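Local coordinates for protein minor fimbrium tip subunit Mfa3 (Porphyromonas gingivalis ATCC 33277, PDB 5NF4) that forms part of the tip of the minor fimbriae, the surface filaments that mediate biofilm formation and adhesion to host cells and other oral bacteria, at residues T294-I299 with R322-I327. Sequence-based numbering, arbitrary orientation.
Sequences THEGAI and RNRHYI
Where T294 and E296 meet Y326 and R324, an irregular loop runs past the start of a β-strand with the backbones well apart, the closest CA atoms, those of T294 and Y326, being 8.2 Å from each other. The gap is bridged by side chains alone, in two polar links that use alternate residues of each segment. In the first, the Y326 hydroxyl donates to the T294 hydroxyl, OH to OG1 2.8 Å, and OG1 lies at the edge of the phenol ring, close to its plane and 3.5 Å from Y326 CE2. The threonine torsion (chi1 -63°) sets OG1 beside its own backbone N and pointing to the tyrosine. Both hydroxyls have a further partner close by: T294 OG1 is also bonded to the carbonyl O of T319, and Y326 OH to the backbone N of Y321, so each oxygen is gripped from two residues and the loop leading into the strand is drawn into the same network.

The setting is a β-rich fimbrillin-type protein of the FimB/Mfa2 family, in which strand 324-332 pairs parallel with strand 180-205 and antiparallel with 337-345; I343 of the latter touches T294, R324 and Y326. The loop 294-299, between strand 287-291 and helix 304-308, illustrates how side-chain bonds can tie a loop to a strand without backbone pairing.

Nearer the solvent, E296 and R324 form a salt bridge through one hydrogen bond. Successive bends fold the arginine chain so that NH2 faces the syn lone pair of E296 OE2 at 2.6 Å, with an N-H...O angle of 158°. Carboxylate and guanidinium are nearly coplanar, 9° apart, yet one N-H meets one oxygen: E296 OE1 stays 4.0 Å from R324 NH2, and R324 NH1 is 3.9 Å from E296 OE2.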
ATOM      1  N   THR A 294      13.978  -2.476   0.129  1.00 32.23           N
ATOM      2  CA  THR A 294      13.308  -3.719  -0.203  1.00 33.86           C
ATOM      3  C   THR A 294      14.365  -4.719  -0.610  1.00 36.96           C
ATOM      4  O   THR A 294      14.994  -4.588  -1.665  1.00 36.78           O
ATOM      5  CB  THR A 294      12.281  -3.533  -1.351  1.00 32.77           C
ATOM      6  OG1 THR A 294      11.252  -2.629  -0.920  1.00 32.38           O
ATOM      7  CG2 THR A 294      11.683  -4.847  -1.725  1.00 35.01           C
ATOM      8  N   HIS A 295      14.558  -5.733   0.227  1.00 36.45           N
ATOM      9  CA  HIS A 295      15.543  -6.769  -0.040  1.00 38.30           C
ATOM     10  C   HIS A 295      15.096  -8.107   0.482  1.00 40.72           C
ATOM     11  O   HIS A 295      14.828  -8.247   1.672  1.00 41.90           O
ATOM     12  CB  HIS A 295      16.881  -6.387   0.607  1.00 39.37           C
ATOM     13  CG  HIS A 295      17.986  -7.325   0.263  1.00 47.89           C
ATOM     14  ND1 HIS A 295      18.625  -7.304  -0.958  1.00 53.77           N
ATOM     15  CD2 HIS A 295      18.554  -8.327   0.972  1.00 57.10           C
ATOM     16  CE1 HIS A 295      19.539  -8.258  -0.985  1.00 57.28           C
ATOM     17  NE2 HIS A 295      19.519  -8.888   0.174  1.00 61.20           N
ATOM     18  N   GLU A 296      14.966  -9.072  -0.433  1.00 45.25           N
ATOM     19  CA  GLU A 296      14.646 -10.458  -0.117  1.00 51.56           C
ATOM     20  C   GLU A 296      15.926 -11.235   0.121  1.00 52.61           C
ATOM     21  O   GLU A 296      16.926 -11.038  -0.571  1.00 61.10           O
ATOM     22  CB  GLU A 296      13.871 -11.130  -1.264  1.00 60.91           C
ATOM     23  CG  GLU A 296      12.710 -10.328  -1.822  1.00 70.05           C
ATOM     24  CD  GLU A 296      11.516 -10.285  -0.889  1.00 78.48           C
ATOM     25  OE1 GLU A 296      11.453 -11.121   0.041  1.00 79.64           O
ATOM     26  OE2 GLU A 296      10.638  -9.414  -1.095  1.00 87.17           O
ATOM     27  N   GLY A 297      15.889 -12.141   1.083  1.00 57.14           N
ATOM     28  CA  GLY A 297      17.003 -13.049   1.276  1.00 64.04           C
ATOM     29  C   GLY A 297      18.119 -12.412   2.061  1.00 66.87           C
ATOM     30  O   GLY A 297      17.948 -11.354   2.650  1.00 58.70           O
ATOM     31  N   ALA A 298      19.273 -13.059   2.055  1.00 67.28           N
ATOM     32  CA  ALA A 298      20.373 -12.640   2.910  1.00 67.70           C
ATOM     33  C   ALA A 298      20.960 -11.310   2.476  1.00 64.87           C
ATOM     34  O   ALA A 298      21.105 -11.031   1.286  1.00 57.68           O
ATOM     35  CB  ALA A 298      21.450 -13.693   2.927  1.00 65.83           C
ATOM     36  N   ILE A 299      21.325 -10.502   3.460  1.00 62.31           N
ATOM     37  CA  ILE A 299      21.924  -9.208   3.197  1.00 54.10           C
ATOM     38  C   ILE A 299      23.405  -9.367   2.869  1.00 54.77           C
ATOM     39  O   ILE A 299      24.131 -10.043   3.593  1.00 54.89           O
ATOM     40  CB  ILE A 299      21.736  -8.273   4.393  1.00 50.79           C
ATOM     41  CG1 ILE A 299      20.292  -7.775   4.417  1.00 62.55           C
ATOM     42  CG2 ILE A 299      22.709  -7.097   4.328  1.00 45.42           C
ATOM     43  CD1 ILE A 299      19.724  -7.681   5.786  1.00 65.26           C
ATOM     44  N   ARG A 322       3.845  -0.950  -2.271  1.00 32.37           N
ATOM     45  CA  ARG A 322       2.549  -0.996  -1.600  1.00 34.41           C
ATOM     46  C   ARG A 322       2.264  -2.360  -0.981  1.00 33.29           C
ATOM     47  O   ARG A 322       2.662  -3.401  -1.514  1.00 35.60           O
ATOM     48  CB  ARG A 322       1.429  -0.659  -2.578  1.00 34.58           C
ATOM     49  CG  ARG A 322       1.238  -1.704  -3.665  1.00 35.55           C
ATOM     50  CD  ARG A 322       0.237  -1.254  -4.755  1.00 37.35           C
ATOM     51  NE  ARG A 322       0.708  -0.033  -5.397  1.00 36.32           N
ATOM     52  CZ  ARG A 322      -0.037   1.030  -5.657  1.00 35.07           C
ATOM     53  NH1 ARG A 322      -1.354   1.016  -5.401  1.00 33.71           N
ATOM     54  NH2 ARG A 322       0.548   2.112  -6.175  1.00 35.13           N
ATOM     55  N   ASN A 323       1.538  -2.342   0.124  1.00 31.22           N
ATOM     56  CA  ASN A 323       0.976  -3.526   0.738  1.00 32.28           C
ATOM     57  C   ASN A 323       2.050  -4.511   1.199  1.00 36.97           C
ATOM     58  O   ASN A 323       1.796  -5.700   1.336  1.00 38.25           O
ATOM     59  CB  ASN A 323      -0.003  -4.207  -0.223  1.00 33.78           C
ATOM     60  CG  ASN A 323      -1.176  -4.881   0.504  1.00 39.99           C
ATOM     61  OD1 ASN A 323      -1.802  -4.302   1.385  1.00 43.01           O
ATOM     62  ND2 ASN A 323      -1.468  -6.114   0.123  1.00 41.23           N
ATOM     63  N   ARG A 324       3.244  -3.994   1.473  1.00 36.73           N
ATOM     64  CA  ARG A 324       4.287  -4.812   2.068  1.00 37.30           C
ATOM     65  C   ARG A 324       4.531  -4.319   3.495  1.00 38.84           C
ATOM     66  O   ARG A 324       4.192  -3.185   3.852  1.00 34.02           O
ATOM     67  CB  ARG A 324       5.580  -4.749   1.256  1.00 37.60           C
ATOM     68  CG  ARG A 324       5.425  -5.245  -0.197  1.00 49.84           C
ATOM     69  CD  ARG A 324       5.135  -6.736  -0.308  1.00 68.60           C
ATOM     70  NE  ARG A 324       6.246  -7.609   0.086  1.00 77.29           N
ATOM     71  CZ  ARG A 324       7.385  -7.758  -0.593  1.00 77.12           C
ATOM     72  NH1 ARG A 324       7.616  -7.069  -1.711  1.00 80.01           N
ATOM     73  NH2 ARG A 324       8.313  -8.591  -0.139  1.00 72.34           N
ATOM     74  N   HIS A 325       5.131  -5.190   4.282  1.00 39.41           N
ATOM     75  CA  HIS A 325       5.351  -4.956   5.713  1.00 40.31           C
ATOM     76  C   HIS A 325       6.857  -4.963   5.987  1.00 38.01           C
ATOM     77  O   HIS A 325       7.518  -5.999   5.823  1.00 35.88           O
ATOM     78  CB  HIS A 325       4.593  -6.056   6.456  1.00 38.80           C
ATOM     79  CG  HIS A 325       4.537  -5.923   7.950  1.00 41.34           C
ATOM     80  ND1 HIS A 325       3.985  -6.911   8.743  1.00 44.87           N
ATOM     81  CD2 HIS A 325       4.957  -4.952   8.798  1.00 41.45           C
ATOM     82  CE1 HIS A 325       4.064  -6.553  10.012  1.00 54.21           C
ATOM     83  NE2 HIS A 325       4.650  -5.370  10.074  1.00 42.21           N
ATOM     84  N   TYR A 326       7.380  -3.804   6.403  1.00 32.42           N
ATOM     85  CA  TYR A 326       8.791  -3.572   6.666  1.00 35.79           C
ATOM     86  C   TYR A 326       9.003  -3.629   8.174  1.00 39.02           C
ATOM     87  O   TYR A 326       8.495  -2.783   8.921  1.00 38.16           O
ATOM     88  CB  TYR A 326       9.236  -2.218   6.085  1.00 32.37           C
ATOM     89  CG  TYR A 326       9.153  -2.180   4.571  1.00 33.08           C
ATOM     90  CD1 TYR A 326       7.931  -1.990   3.937  1.00 34.86           C
ATOM     91  CD2 TYR A 326      10.276  -2.392   3.784  1.00 31.65           C
ATOM     92  CE1 TYR A 326       7.823  -2.011   2.533  1.00 35.46           C
ATOM     93  CE2 TYR A 326      10.190  -2.396   2.371  1.00 34.03           C
ATOM     94  CZ  TYR A 326       8.949  -2.209   1.762  1.00 35.07           C
ATOM     95  OH  TYR A 326       8.819  -2.258   0.372  1.00 33.05           O
ATOM     96  N   ILE A 327       9.729  -4.655   8.609  1.00 35.80           N
ATOM     97  CA  ILE A 327       9.859  -4.967  10.030  1.00 36.85           C
ATOM     98  C   ILE A 327      11.307  -4.813  10.478  1.00 39.56           C
ATOM     99  O   ILE A 327      12.216  -5.448   9.940  1.00 39.26           O
ATOM    100  CB  ILE A 327       9.355  -6.401  10.329  1.00 41.77           C
ATOM    101  CG1 ILE A 327       7.903  -6.552   9.858  1.00 46.51           C
ATOM    102  CG2 ILE A 327       9.452  -6.717  11.829  1.00 39.16           C
ATOM    103  CD1 ILE A 327       7.436  -7.993   9.757  1.00 55.22           C
TER